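Local structure of peroxiredoxin 5 (Alvinella pompejana, 2XHF) at residues A92-T97 against I104-D109; I46-V51 against N60-Y65; I83-P88 against E113-L118; R135-I140 against P152-L157; H37-G42 against Y77-C82. The protein probably reduces hydrogen peroxide and organic hydroperoxides, as an antioxidant enzyme of the thioredoxin-fold peroxiredoxin family. One frame throughout, in Å; residues are numbered along the deposited sequence.

All five contacts fasten helices or loops to one five-stranded mixed sheet. Contacts 3 and 5 both use strand 79-84, meeting it at opposite ends with centres about 16 Å apart. Contact 2 covers the middle strand, 44-49; its centre lies about 11 Å from that of contact 1 and about 7 Å from that of contact 4, touching both. Contacts 1 and 4 lie on opposite sides of the chain's centre, their nearest atoms about 7 Å apart. A probable hydrogen bond between strands, F48 O to I83 N at 2.9 Å, joins contacts 2 and 3. The loop between I46-V51 and N60-Y65 probably corresponds to the active-site loop of peroxiredoxins, with S58 where family comparison puts the peroxidatic cysteine.

Contact 1: residues A92-T97 against I104-D109; sequences AAWGKT and IRMLAD
The sulfur of M106 lies against the indole of W94, with SD 3.7 Å from CZ3 and 3.9 Å from CE3. It approaches the six-membered ring obliquely, 63° off the normal and 4.8 Å from the centroid, a Met-aromatic contact that suits a polarisable thioether. The methyl group also reaches the helix backbone, where CE of M106 rests 3.8 Å from CA of G95. Glycine suits this spot because, with no side chain of its own, it lets the methionine lie directly on the helix. A bend at chi2 (-81°) folds the methionine so that CG, SD and CE all come close to that same CA.

The indole reaches the sulfur because its CG stands opposite the backbone N (chi1 177°), which swings the ring across the methionine at about a right angle. One helical turn on, OG1 of T97 bonds to O of W94 at 2.7 Å, in the carbonyl plane and on a lone pair, so the threonine hydroxyl is satisfied by its own helix. Further out, M91 also packs on M106, F54 meets W94 edge-to-face, and F54 of the second subunit packs on A93. Helix 88-98 is thereby pinned to strand 105-108, outermost in this chain's sheet; with strand 79-84 they complete a beta-alpha-beta crossover that extends the thioredoxin-fold core in peroxiredoxins.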
# COMPACT_ATOMS: atom_id res chain seq x y z
N ALA A 92 1.84 -2.27 8.03
CA ALA A 92 1.58 -2.15 9.46
C ALA A 92 0.16 -1.66 9.73
O ALA A 92 -0.50 -2.14 10.64
CB ALA A 92 2.61 -1.22 10.11
N ALA A 93 -0.31 -0.69 8.94
CA ALA A 93 -1.65 -0.13 9.14
C ALA A 93 -2.66 -1.24 8.89
O ALA A 93 -3.61 -1.41 9.62
CB ALA A 93 -1.89 1.04 8.22
N TRP A 94 -2.43 -1.98 7.82
CA TRP A 94 -3.31 -3.09 7.49
C TRP A 94 -3.34 -4.15 8.60
O TRP A 94 -4.41 -4.63 9.02
CB TRP A 94 -2.89 -3.73 6.17
CG TRP A 94 -3.70 -4.93 5.80
CD1 TRP A 94 -5.01 -4.94 5.45
CD2 TRP A 94 -3.26 -6.28 5.78
NE1 TRP A 94 -5.41 -6.23 5.16
CE2 TRP A 94 -4.36 -7.07 5.39
CE3 TRP A 94 -2.04 -6.90 6.04
CZ2 TRP A 94 -4.27 -8.44 5.25
CZ3 TRP A 94 -1.96 -8.27 5.92
CH2 TRP A 94 -3.07 -9.03 5.50
N GLY A 95 -2.17 -4.52 9.09
CA GLY A 95 -2.04 -5.53 10.14
C GLY A 95 -2.87 -5.14 11.35
O GLY A 95 -3.51 -6.00 11.95
N LYS A 96 -2.86 -3.86 11.73
CA LYS A 96 -3.64 -3.42 12.89
C LYS A 96 -5.14 -3.61 12.69
O LYS A 96 -5.87 -3.85 13.63
CB LYS A 96 -3.32 -1.98 13.27
CG LYS A 96 -1.92 -1.82 13.80
CD LYS A 96 -1.63 -0.38 14.16
CE LYS A 96 -0.22 -0.21 14.69
NZ LYS A 96 0.81 -0.59 13.68
N THR A 97 -5.60 -3.53 11.44
CA THR A 97 -7.03 -3.70 11.17
C THR A 97 -7.47 -5.16 11.19
O THR A 97 -8.62 -5.47 11.54
CB THR A 97 -7.45 -3.09 9.81
OG1 THR A 97 -7.05 -3.95 8.72
CG2 THR A 97 -6.88 -1.67 9.65
N ILE A 104 0.51 -11.64 14.90
CA ILE A 104 1.22 -11.99 13.68
C ILE A 104 2.19 -10.88 13.31
O ILE A 104 1.82 -9.70 13.30
CB ILE A 104 0.22 -12.21 12.52
CG1 ILE A 104 -0.76 -13.36 12.84
CG2 ILE A 104 0.95 -12.49 11.21
CD1 ILE A 104 -1.94 -13.44 11.88
N ARG A 105 3.44 -11.24 13.05
CA ARG A 105 4.44 -10.30 12.58
C ARG A 105 4.12 -9.94 11.13
O ARG A 105 3.98 -10.82 10.29
CB ARG A 105 5.82 -10.93 12.68
CG ARG A 105 6.25 -11.34 14.09
CD ARG A 105 6.65 -10.14 14.95
NE ARG A 105 7.80 -9.43 14.40
CZ ARG A 105 9.06 -9.84 14.49
NH1 ARG A 105 9.39 -10.95 15.15
NH2 ARG A 105 10.00 -9.11 13.93
N MET A 106 4.05 -8.64 10.85
CA MET A 106 3.69 -8.16 9.53
C MET A 106 4.93 -7.71 8.81
O MET A 106 5.46 -6.63 9.08
CB MET A 106 2.67 -7.03 9.64
CG MET A 106 1.33 -7.49 10.19
SD MET A 106 0.36 -8.26 8.86
CE MET A 106 -0.88 -9.16 9.78
N LEU A 107 5.41 -8.57 7.91
CA LEU A 107 6.66 -8.38 7.22
C LEU A 107 6.42 -7.84 5.80
O LEU A 107 5.70 -8.43 5.01
CB LEU A 107 7.44 -9.69 7.15
CG LEU A 107 7.69 -10.38 8.49
CD1 LEU A 107 8.49 -11.64 8.24
CD2 LEU A 107 8.40 -9.46 9.48
N ALA A 108 7.04 -6.71 5.52
CA ALA A 108 6.92 -6.05 4.22
C ALA A 108 8.12 -6.39 3.36
O ALA A 108 9.24 -5.97 3.64
CB ALA A 108 6.81 -4.55 4.41
N ASP A 109 7.89 -7.22 2.35
CA ASP A 109 8.90 -7.56 1.34
C ASP A 109 8.88 -6.46 0.29
O ASP A 109 8.46 -6.65 -0.87
CB ASP A 109 8.53 -8.90 0.71
CG ASP A 109 9.58 -9.40 -0.26
OD1 ASP A 109 10.77 -9.03 -0.10
OD2 ASP A 109 9.23 -10.18 -1.18

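Contact 2: residues I46-V51 against N60-Y65; sequences ILFSVV and NHIPEY
F48 and Y65 lay their rings face to face, and the stack can be traced outward along the phenylalanine. Its CB sits 3.6 Å from OH of Y65, and its CG is 3.7 Å from the same oxygen. Next, CD1 of F48 lies 3.8 Å from CZ of Y65, and CE1 is 3.9 Å from CD2 of the tyrosine. The two side chains thus run past each other in opposite directions. Their centroids are 4.2 Å apart and the planes only 15° from parallel, with CE2 of Y65 over the middle of the F48 ring, an offset stack. At the far end, CZ of F48 meets CG1 of I62 at 3.7 Å, the isoleucine arriving at the ring edge. A chi1 of 72°, with CG between the backbone N and carbonyl carbon, aims the ring along this path. I46 adds CG2 beside CE1 of Y65 at 4.1 Å. Flat rings can stack closely between strand and helix, while the branched I46 and I62 fill the sides. Strand 44-49, hydrogen-bonded to strands 79-84 and 136-141, is covered here by helix 62-67; A137 touches both side chains, at CB of F48 and OH of Y65, and W94 of helix 88-98 packs on I62.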
# COMPACT_ATOMS: atom_id res chain seq x y z
N ILE A 46 5.62 -20.11 11.65
CA ILE A 46 4.81 -20.15 10.44
C ILE A 46 5.08 -18.89 9.64
O ILE A 46 5.15 -17.80 10.19
CB ILE A 46 3.32 -20.20 10.79
CG1 ILE A 46 2.97 -21.48 11.54
CG2 ILE A 46 2.48 -20.09 9.51
CD1 ILE A 46 1.71 -21.37 12.39
N LEU A 47 5.28 -19.06 8.34
CA LEU A 47 5.39 -17.95 7.40
C LEU A 47 4.36 -18.13 6.30
O LEU A 47 4.36 -19.16 5.61
CB LEU A 47 6.79 -17.89 6.78
CG LEU A 47 7.01 -16.75 5.76
CD1 LEU A 47 6.92 -15.37 6.42
CD2 LEU A 47 8.36 -16.91 5.06
N PHE A 48 3.47 -17.16 6.14
CA PHE A 48 2.50 -17.23 5.06
C PHE A 48 2.42 -15.89 4.36
O PHE A 48 2.75 -14.84 4.93
CB PHE A 48 1.10 -17.68 5.55
CG PHE A 48 0.36 -16.65 6.37
CD1 PHE A 48 0.59 -16.53 7.72
CD2 PHE A 48 -0.58 -15.82 5.78
CE1 PHE A 48 -0.08 -15.59 8.47
CE2 PHE A 48 -1.26 -14.90 6.53
CZ PHE A 48 -1.01 -14.78 7.87
N SER A 49 2.02 -15.93 3.09
CA SER A 49 1.94 -14.73 2.28
C SER A 49 0.51 -14.29 1.95
O SER A 49 -0.42 -15.10 1.94
CB SER A 49 2.71 -14.94 0.99
OG SER A 49 2.10 -16.00 0.25
N VAL A 50 0.38 -13.01 1.66
CA VAL A 50 -0.81 -12.48 1.00
C VAL A 50 -0.38 -11.69 -0.22
O VAL A 50 0.75 -11.25 -0.31
CB VAL A 50 -1.66 -11.61 1.94
CG1 VAL A 50 -2.21 -12.43 3.09
CG2 VAL A 50 -0.88 -10.36 2.42
N VAL A 51 -1.31 -11.51 -1.16
CA VAL A 51 -1.03 -10.77 -2.38
C VAL A 51 -0.78 -9.29 -2.06
O VAL A 51 0.05 -8.64 -2.68
CB VAL A 51 -2.18 -10.96 -3.40
CG1 VAL A 51 -1.98 -10.09 -4.65
CG2 VAL A 51 -2.26 -12.45 -3.76
N ASN A 60 -8.72 -13.56 4.22
CA ASN A 60 -9.51 -14.79 4.19
C ASN A 60 -9.07 -15.80 5.23
O ASN A 60 -9.88 -16.57 5.75
CB ASN A 60 -9.46 -15.43 2.80
CG ASN A 60 -10.39 -14.76 1.82
OD1 ASN A 60 -11.03 -13.76 2.15
ND2 ASN A 60 -10.47 -15.30 0.62
N HIS A 61 -7.78 -15.79 5.55
CA HIS A 61 -7.20 -16.85 6.39
C HIS A 61 -6.70 -16.38 7.72
O HIS A 61 -6.58 -17.18 8.65
CB HIS A 61 -6.12 -17.55 5.60
CG HIS A 61 -6.60 -18.10 4.30
ND1 HIS A 61 -7.62 -19.04 4.23
CD2 HIS A 61 -6.25 -17.83 3.03
CE1 HIS A 61 -7.86 -19.31 2.96
NE2 HIS A 61 -7.04 -18.60 2.21
N ILE A 62 -6.39 -15.10 7.83
CA ILE A 62 -5.92 -14.55 9.09
C ILE A 62 -6.84 -14.87 10.28
O ILE A 62 -6.37 -15.28 11.33
CB ILE A 62 -5.58 -13.07 8.93
CG1 ILE A 62 -4.22 -12.97 8.22
CG2 ILE A 62 -5.53 -12.38 10.29
CD1 ILE A 62 -3.86 -11.58 7.74
N PRO A 63 -8.17 -14.75 10.11
CA PRO A 63 -9.03 -15.06 11.26
C PRO A 63 -8.82 -16.48 11.81
O PRO A 63 -8.83 -16.65 13.03
CB PRO A 63 -10.45 -14.89 10.69
CG PRO A 63 -10.27 -13.93 9.60
CD PRO A 63 -8.95 -14.23 8.98
N GLU A 64 -8.60 -17.47 10.95
CA GLU A 64 -8.38 -18.83 11.43
C GLU A 64 -7.01 -19.00 12.08
O GLU A 64 -6.91 -19.70 13.08
CB GLU A 64 -8.56 -19.87 10.34
CG GLU A 64 -8.65 -21.29 10.89
CD GLU A 64 -9.49 -22.21 10.02
OE1 GLU A 64 -8.92 -22.77 9.06
OE2 GLU A 64 -10.69 -22.36 10.31
N TYR A 65 -5.98 -18.36 11.52
CA TYR A 65 -4.67 -18.35 12.19
C TYR A 65 -4.82 -17.77 13.59
O TYR A 65 -4.29 -18.31 14.55
CB TYR A 65 -3.62 -17.53 11.42
CG TYR A 65 -3.05 -18.18 10.18
CD1 TYR A 65 -2.17 -19.25 10.27
CD2 TYR A 65 -3.34 -17.68 8.93
CE1 TYR A 65 -1.63 -19.83 9.12
CE2 TYR A 65 -2.83 -18.26 7.78
CZ TYR A 65 -1.96 -19.32 7.88
OH TYR A 65 -1.45 -19.87 6.73

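Contact 3: residues I83-P88 against E113-L118; sequences IAVNDP and EFTRAL
OG1 of T115, hydrogen-bonded to OD2 of D109, also touches V85, whose CG2 lies 3.5 Å away. In this thioredoxin fold the pair links helix 113-118 to the end of strand 79-84 and the loop that follows. Threonine suits the place because one small side chain offers a hydroxyl to the aspartate and carbon to the valine: CB of T115 is 4.1 Å from the same CG2. The other carboxylate oxygen of D109 takes the backbone N of F114, so a single second-shell residue holds two consecutive positions at the start of the helix. Along the loop, D87 is the N-cap of helix 88-98; its OD2 bonds to N of V90, while OD1 forms a salt bridge with R132 of the second subunit.

The apolar half of the contact is made by I83 and F114, which cross at about a right angle among L47, V25 and Y136. A long branched chain suits I83, since it must span the gap from sheet to helix. With chi1 at -170°, its CG1 branch leaves on the side far from the main-chain nitrogen and extends toward the helix until CD1 comes obliquely to the phenyl ring, 3.7 Å from CD2 of F114 and 4.1 Å from its CG.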
# COMPACT_ATOMS: atom_id res chain seq x y z
N ILE A 83 3.74 -12.17 5.19
CA ILE A 83 4.61 -11.40 4.33
C ILE A 83 3.86 -10.98 3.06
O ILE A 83 3.10 -11.76 2.49
CB ILE A 83 5.91 -12.18 4.01
CG1 ILE A 83 6.93 -11.31 3.31
CG2 ILE A 83 5.65 -13.46 3.23
CD1 ILE A 83 8.38 -11.83 3.49
N ALA A 84 4.09 -9.75 2.65
CA ALA A 84 3.51 -9.22 1.42
C ALA A 84 4.45 -8.24 0.77
O ALA A 84 5.24 -7.59 1.45
CB ALA A 84 2.21 -8.53 1.74
N VAL A 85 4.30 -8.07 -0.54
CA VAL A 85 5.05 -7.08 -1.27
C VAL A 85 4.25 -5.77 -1.14
O VAL A 85 3.32 -5.49 -1.92
CB VAL A 85 5.29 -7.52 -2.73
CG1 VAL A 85 6.07 -6.46 -3.48
CG2 VAL A 85 6.02 -8.86 -2.78
N ASN A 86 4.66 -4.98 -0.15
CA ASN A 86 4.07 -3.69 0.21
C ASN A 86 5.14 -2.91 0.95
O ASN A 86 6.09 -3.51 1.48
CB ASN A 86 2.88 -3.83 1.16
CG ASN A 86 1.57 -4.12 0.45
OD1 ASN A 86 1.04 -5.20 0.56
ND2 ASN A 86 1.05 -3.13 -0.29
N ASP A 87 4.96 -1.61 1.04
CA ASP A 87 5.78 -0.81 1.93
C ASP A 87 5.32 -1.04 3.37
O ASP A 87 4.17 -1.42 3.61
CB ASP A 87 5.78 0.68 1.53
CG ASP A 87 4.49 1.40 1.89
OD1 ASP A 87 3.73 1.82 0.97
OD2 ASP A 87 4.23 1.57 3.11
N PRO A 88 6.21 -0.83 4.35
CA PRO A 88 5.85 -1.17 5.72
C PRO A 88 4.83 -0.26 6.38
O PRO A 88 4.16 -0.70 7.29
CB PRO A 88 7.19 -1.09 6.46
CG PRO A 88 8.03 -0.19 5.62
CD PRO A 88 7.63 -0.47 4.21
N GLU A 113 12.10 -8.66 -2.96
CA GLU A 113 13.33 -9.44 -3.03
C GLU A 113 13.14 -10.87 -2.49
O GLU A 113 13.66 -11.83 -3.07
CB GLU A 113 14.46 -8.74 -2.29
CG GLU A 113 15.79 -9.42 -2.48
CD GLU A 113 16.94 -8.69 -1.81
OE1 GLU A 113 16.69 -7.78 -0.99
OE2 GLU A 113 18.09 -9.03 -2.13
N PHE A 114 12.43 -11.01 -1.37
CA PHE A 114 12.22 -12.32 -0.78
C PHE A 114 11.37 -13.18 -1.71
O PHE A 114 11.66 -14.35 -1.95
CB PHE A 114 11.57 -12.22 0.60
CG PHE A 114 11.39 -13.56 1.28
CD1 PHE A 114 12.44 -14.18 1.91
CD2 PHE A 114 10.16 -14.19 1.28
CE1 PHE A 114 12.27 -15.39 2.55
CE2 PHE A 114 9.98 -15.40 1.90
CZ PHE A 114 11.03 -16.01 2.55
N THR A 115 10.31 -12.56 -2.22
CA THR A 115 9.40 -13.23 -3.13
C THR A 115 10.12 -13.72 -4.39
O THR A 115 9.94 -14.87 -4.83
CB THR A 115 8.27 -12.25 -3.48
OG1 THR A 115 7.49 -11.98 -2.30
CG2 THR A 115 7.35 -12.80 -4.58
N ARG A 116 10.98 -12.88 -4.96
CA ARG A 116 11.73 -13.30 -6.14
C ARG A 116 12.71 -14.42 -5.78
O ARG A 116 12.87 -15.37 -6.56
CB ARG A 116 12.48 -12.13 -6.76
CG ARG A 116 11.59 -11.27 -7.63
CD ARG A 116 12.37 -10.25 -8.44
NE ARG A 116 13.18 -9.39 -7.59
CZ ARG A 116 12.75 -8.30 -6.97
NH1 ARG A 116 11.49 -7.90 -7.12
NH2 ARG A 116 13.57 -7.60 -6.21
N ALA A 117 13.36 -14.33 -4.63
CA ALA A 117 14.35 -15.31 -4.24
C ALA A 117 13.66 -16.65 -4.01
O ALA A 117 14.21 -17.71 -4.31
CB ALA A 117 15.08 -14.85 -2.99
N LEU A 118 12.44 -16.60 -3.49
CA LEU A 118 11.69 -17.80 -3.19
C LEU A 118 11.06 -18.38 -4.45
O LEU A 118 10.67 -19.55 -4.48
CB LEU A 118 10.60 -17.46 -2.15
CG LEU A 118 10.05 -18.63 -1.33
CD1 LEU A 118 11.13 -19.34 -0.51
CD2 LEU A 118 8.92 -18.16 -0.44

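Contact 4: residues R135-I140 against P152-L157; sequences RYAMLI and PDITGL
Where the thioredoxin fold runs from its last strands into helix 156-165, I154 of the connecting loop packs against A137 of strand 136-141 and R135 just before it. D153 is the centre of an inverse gamma turn, closed by a weak bond from N of I154 to O of P152 at 2.9 Å, and the chain turns sharply here just before the isoleucine meets the sheet. T155 follows as N-cap, its OG1 holding N of A158 and starting the helix.

The two branches of I154 divide the work. CG2 faces the strand backbone, 4.2 Å from C of Y136 and 4.2 Å from N of A137, with the methyl CB of A137 at 4.5 Å. Alanine is small enough there to leave the peptide within reach. CG1 takes the tight rotamer between backbone N and carbonyl carbon (chi1 56°), which sends CD1 toward the arginine. R135 suits the margin of the contact: its aliphatic part packs, whereas its charged end pairs with E151 through NE and OE2. CD1 of I154 lies 3.7 Å from CB of R135 and 3.6 Å from its CD. A bend at chi3 (-84°) turns NE of R135 back to within 3.9 Å of that CD1, which sits at the edge of the guanidinium.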
# COMPACT_ATOMS: atom_id res chain seq x y z
N ARG A 135 0.28 -16.99 -3.06
CA ARG A 135 -0.04 -17.41 -1.71
C ARG A 135 0.62 -18.75 -1.38
O ARG A 135 0.52 -19.72 -2.15
CB ARG A 135 -1.55 -17.52 -1.52
CG ARG A 135 -2.29 -16.19 -1.61
CD ARG A 135 -3.74 -16.34 -1.22
NE ARG A 135 -4.54 -16.80 -2.34
CZ ARG A 135 -5.19 -16.00 -3.18
NH1 ARG A 135 -5.15 -14.68 -3.03
NH2 ARG A 135 -5.90 -16.52 -4.18
N TYR A 136 1.31 -18.78 -0.24
CA TYR A 136 1.85 -20.00 0.33
C TYR A 136 1.78 -19.94 1.85
O TYR A 136 1.55 -18.89 2.46
CB TYR A 136 3.29 -20.24 -0.12
CG TYR A 136 4.21 -19.10 0.21
CD1 TYR A 136 4.72 -18.96 1.49
CD2 TYR A 136 4.55 -18.14 -0.73
CE1 TYR A 136 5.55 -17.90 1.82
CE2 TYR A 136 5.37 -17.07 -0.41
CZ TYR A 136 5.87 -16.97 0.86
OH TYR A 136 6.68 -15.91 1.19
N ALA A 137 1.98 -21.09 2.49
CA ALA A 137 2.14 -21.16 3.94
C ALA A 137 3.20 -22.23 4.21
O ALA A 137 3.12 -23.33 3.68
CB ALA A 137 0.84 -21.51 4.62
N MET A 138 4.18 -21.89 5.05
CA MET A 138 5.26 -22.80 5.34
C MET A 138 5.49 -22.90 6.82
O MET A 138 5.32 -21.92 7.56
CB MET A 138 6.54 -22.28 4.68
CG MET A 138 6.46 -22.30 3.15
SD MET A 138 7.98 -21.75 2.35
CE MET A 138 8.52 -20.62 3.60
N LEU A 139 5.89 -24.08 7.24
CA LEU A 139 6.40 -24.29 8.58
C LEU A 139 7.92 -24.14 8.52
O LEU A 139 8.58 -24.72 7.65
CB LEU A 139 6.04 -25.68 9.07
CG LEU A 139 4.56 -26.00 9.16
CD1 LEU A 139 4.40 -27.38 9.82
CD2 LEU A 139 3.81 -24.95 9.93
N ILE A 140 8.46 -23.38 9.46
CA ILE A 140 9.87 -23.09 9.49
C ILE A 140 10.44 -23.58 10.83
O ILE A 140 9.78 -23.53 11.85
CB ILE A 140 10.10 -21.57 9.41
CG1 ILE A 140 9.33 -20.92 8.25
CG2 ILE A 140 11.59 -21.25 9.35
CD1 ILE A 140 9.74 -21.37 6.91
N PRO A 152 -5.22 -24.98 -2.38
CA PRO A 152 -6.09 -24.31 -1.41
C PRO A 152 -5.72 -24.60 0.04
O PRO A 152 -6.43 -24.16 0.95
CB PRO A 152 -7.47 -24.92 -1.72
CG PRO A 152 -7.21 -26.12 -2.64
CD PRO A 152 -5.73 -26.31 -2.71
N ASP A 153 -4.63 -25.33 0.26
CA ASP A 153 -4.21 -25.73 1.61
C ASP A 153 -3.52 -24.63 2.40
O ASP A 153 -2.49 -24.89 3.03
CB ASP A 153 -3.25 -26.91 1.52
CG ASP A 153 -3.91 -28.17 1.03
OD1 ASP A 153 -4.02 -28.34 -0.21
OD2 ASP A 153 -4.32 -28.99 1.88
N ILE A 154 -4.08 -23.42 2.40
CA ILE A 154 -3.44 -22.29 3.08
C ILE A 154 -4.35 -21.72 4.17
O ILE A 154 -4.26 -20.55 4.52
CB ILE A 154 -3.05 -21.20 2.08
CG1 ILE A 154 -4.26 -20.74 1.28
CG2 ILE A 154 -1.96 -21.72 1.15
CD1 ILE A 154 -4.03 -19.47 0.48
N THR A 155 -5.22 -22.57 4.71
CA THR A 155 -6.10 -22.15 5.80
C THR A 155 -5.38 -22.30 7.14
O THR A 155 -4.30 -22.87 7.21
CB THR A 155 -7.38 -23.00 5.84
OG1 THR A 155 -7.03 -24.38 5.99
CG2 THR A 155 -8.19 -22.83 4.56
N GLY A 156 -5.98 -21.79 8.21
CA GLY A 156 -5.40 -21.99 9.53
C GLY A 156 -5.29 -23.47 9.87
O GLY A 156 -4.26 -23.98 10.35
N LEU A 157 -6.40 -24.17 9.62
CA LEU A 157 -6.51 -25.59 9.89
C LEU A 157 -5.42 -26.37 9.17
O LEU A 157 -4.76 -27.25 9.75
CB LEU A 157 -7.88 -26.07 9.44
CG LEU A 157 -8.11 -27.58 9.56
CD1 LEU A 157 -7.75 -28.05 10.96
CD2 LEU A 157 -9.53 -27.94 9.19

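Contact 5: residues H37-G42 against Y77-C82; sequences HDVFRG and YHTIAC
T79 of strand 79-84 meets both V39 and F40. Its beta-branch offers them a methyl: CG2 lies 3.7 Å from O and 3.9 Å from CG1 of V39, while CE1 of F40 stands 4.1 Å from that methyl. A chi1 of -57° carries CG2 to them, trans to the amide nitrogen. The carbonyl of T79 approaches the F40 ring near its plane, O being 4.1 Å from CE1. Next along the strand, I80 turns to the other face of the sheet, toward Y69 and F72 of helix 69-74. The alternation then brings A81 back, and its CB touches CZ of F40 at 4.1 Å; so small a residue leaves room for the ring. C82 follows, its side chain touching F48 and M106.

Within H37-G42, CG1 of V39 lies 3.7 Å above the centre of the F40 ring, so the two present one apolar surface. D38 of the helix and R41 just after it form a salt bridge, OD1 to NH1 at 2.9 Å. The weakly bonded helix 37-40 thus covers one face of the central sheet while helix 69-74 packs on the other, the layered alpha-beta-alpha build of the thioredoxin fold.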
# COMPACT_ATOMS: atom_id res chain seq x y z
N HIS A 37 15.79 -14.03 8.51
CA HIS A 37 16.33 -15.06 9.39
C HIS A 37 16.22 -14.72 10.88
O HIS A 37 16.19 -15.62 11.72
CB HIS A 37 17.77 -15.37 9.04
CG HIS A 37 17.91 -16.30 7.87
ND1 HIS A 37 19.03 -17.05 7.65
CD2 HIS A 37 17.04 -16.61 6.88
CE1 HIS A 37 18.87 -17.78 6.56
NE2 HIS A 37 17.67 -17.53 6.08
N ASP A 38 16.19 -13.43 11.22
CA ASP A 38 16.03 -13.06 12.62
C ASP A 38 14.72 -13.57 13.19
O ASP A 38 14.62 -13.83 14.38
CB ASP A 38 16.06 -11.54 12.83
CG ASP A 38 17.41 -10.91 12.58
OD1 ASP A 38 18.43 -11.63 12.40
OD2 ASP A 38 17.46 -9.67 12.61
N VAL A 39 13.70 -13.69 12.35
CA VAL A 39 12.38 -14.01 12.85
C VAL A 39 12.32 -15.47 13.32
O VAL A 39 11.66 -15.78 14.32
CB VAL A 39 11.30 -13.73 11.76
CG1 VAL A 39 9.92 -14.12 12.25
CG2 VAL A 39 11.35 -12.26 11.36
N PHE A 40 13.00 -16.36 12.61
CA PHE A 40 12.88 -17.80 12.87
C PHE A 40 14.18 -18.45 13.38
O PHE A 40 14.23 -19.64 13.57
CB PHE A 40 12.36 -18.55 11.63
CG PHE A 40 11.07 -18.00 11.10
CD1 PHE A 40 9.86 -18.33 11.71
CD2 PHE A 40 11.07 -17.19 9.99
CE1 PHE A 40 8.66 -17.83 11.22
CE2 PHE A 40 9.87 -16.67 9.50
CZ PHE A 40 8.67 -17.01 10.13
N ARG A 41 15.21 -17.65 13.63
CA ARG A 41 16.46 -18.22 14.14
C ARG A 41 16.21 -18.91 15.47
O ARG A 41 15.65 -18.32 16.39
CB ARG A 41 17.49 -17.12 14.34
CG ARG A 41 18.85 -17.63 14.79
CD ARG A 41 19.93 -16.57 14.77
NE ARG A 41 20.18 -16.08 13.42
CZ ARG A 41 19.90 -14.85 13.00
NH1 ARG A 41 19.37 -13.97 13.85
NH2 ARG A 41 20.15 -14.49 11.75
N GLY A 42 16.64 -20.17 15.56
CA GLY A 42 16.59 -20.91 16.80
C GLY A 42 15.18 -21.25 17.29
O GLY A 42 15.01 -21.60 18.47
N TYR A 77 5.07 -23.14 17.95
CA TYR A 77 4.90 -22.34 16.74
C TYR A 77 4.15 -21.05 16.99
O TYR A 77 3.36 -20.63 16.16
CB TYR A 77 4.15 -23.15 15.68
CG TYR A 77 4.96 -24.23 15.02
CD1 TYR A 77 5.08 -25.49 15.60
CD2 TYR A 77 5.58 -24.00 13.80
CE1 TYR A 77 5.81 -26.48 14.98
CE2 TYR A 77 6.31 -24.99 13.17
CZ TYR A 77 6.42 -26.22 13.76
OH TYR A 77 7.14 -27.22 13.14
N HIS A 78 4.46 -20.35 18.09
CA HIS A 78 3.75 -19.11 18.35
C HIS A 78 4.23 -17.97 17.45
O HIS A 78 3.54 -16.94 17.34
CB HIS A 78 3.87 -18.67 19.81
CG HIS A 78 5.02 -17.75 20.07
ND1 HIS A 78 6.29 -18.20 20.33
CD2 HIS A 78 5.09 -16.40 20.11
CE1 HIS A 78 7.09 -17.17 20.52
NE2 HIS A 78 6.39 -16.06 20.39
N THR A 79 5.40 -18.15 16.84
CA THR A 79 5.94 -17.16 15.93
C THR A 79 5.32 -17.33 14.56
O THR A 79 5.60 -18.30 13.86
CB THR A 79 7.47 -17.28 15.82
OG1 THR A 79 8.04 -17.16 17.13
CG2 THR A 79 8.02 -16.18 14.92
N ILE A 80 4.45 -16.39 14.19
CA ILE A 80 3.69 -16.42 12.95
C ILE A 80 3.94 -15.11 12.24
O ILE A 80 3.80 -14.03 12.84
CB ILE A 80 2.17 -16.58 13.22
CG1 ILE A 80 1.90 -17.74 14.14
CG2 ILE A 80 1.38 -16.71 11.90
CD1 ILE A 80 0.51 -17.74 14.73
N ALA A 81 4.30 -15.20 10.98
CA ALA A 81 4.57 -14.02 10.18
C ALA A 81 3.79 -14.07 8.88
O ALA A 81 3.72 -15.11 8.22
CB ALA A 81 6.06 -13.92 9.88
N CYS A 82 3.23 -12.91 8.54
CA CYS A 82 2.57 -12.70 7.26
C CYS A 82 3.46 -11.79 6.44
O CYS A 82 3.90 -10.76 6.93
CB CYS A 82 1.24 -12.00 7.49
SG CYS A 82 0.35 -11.52 5.99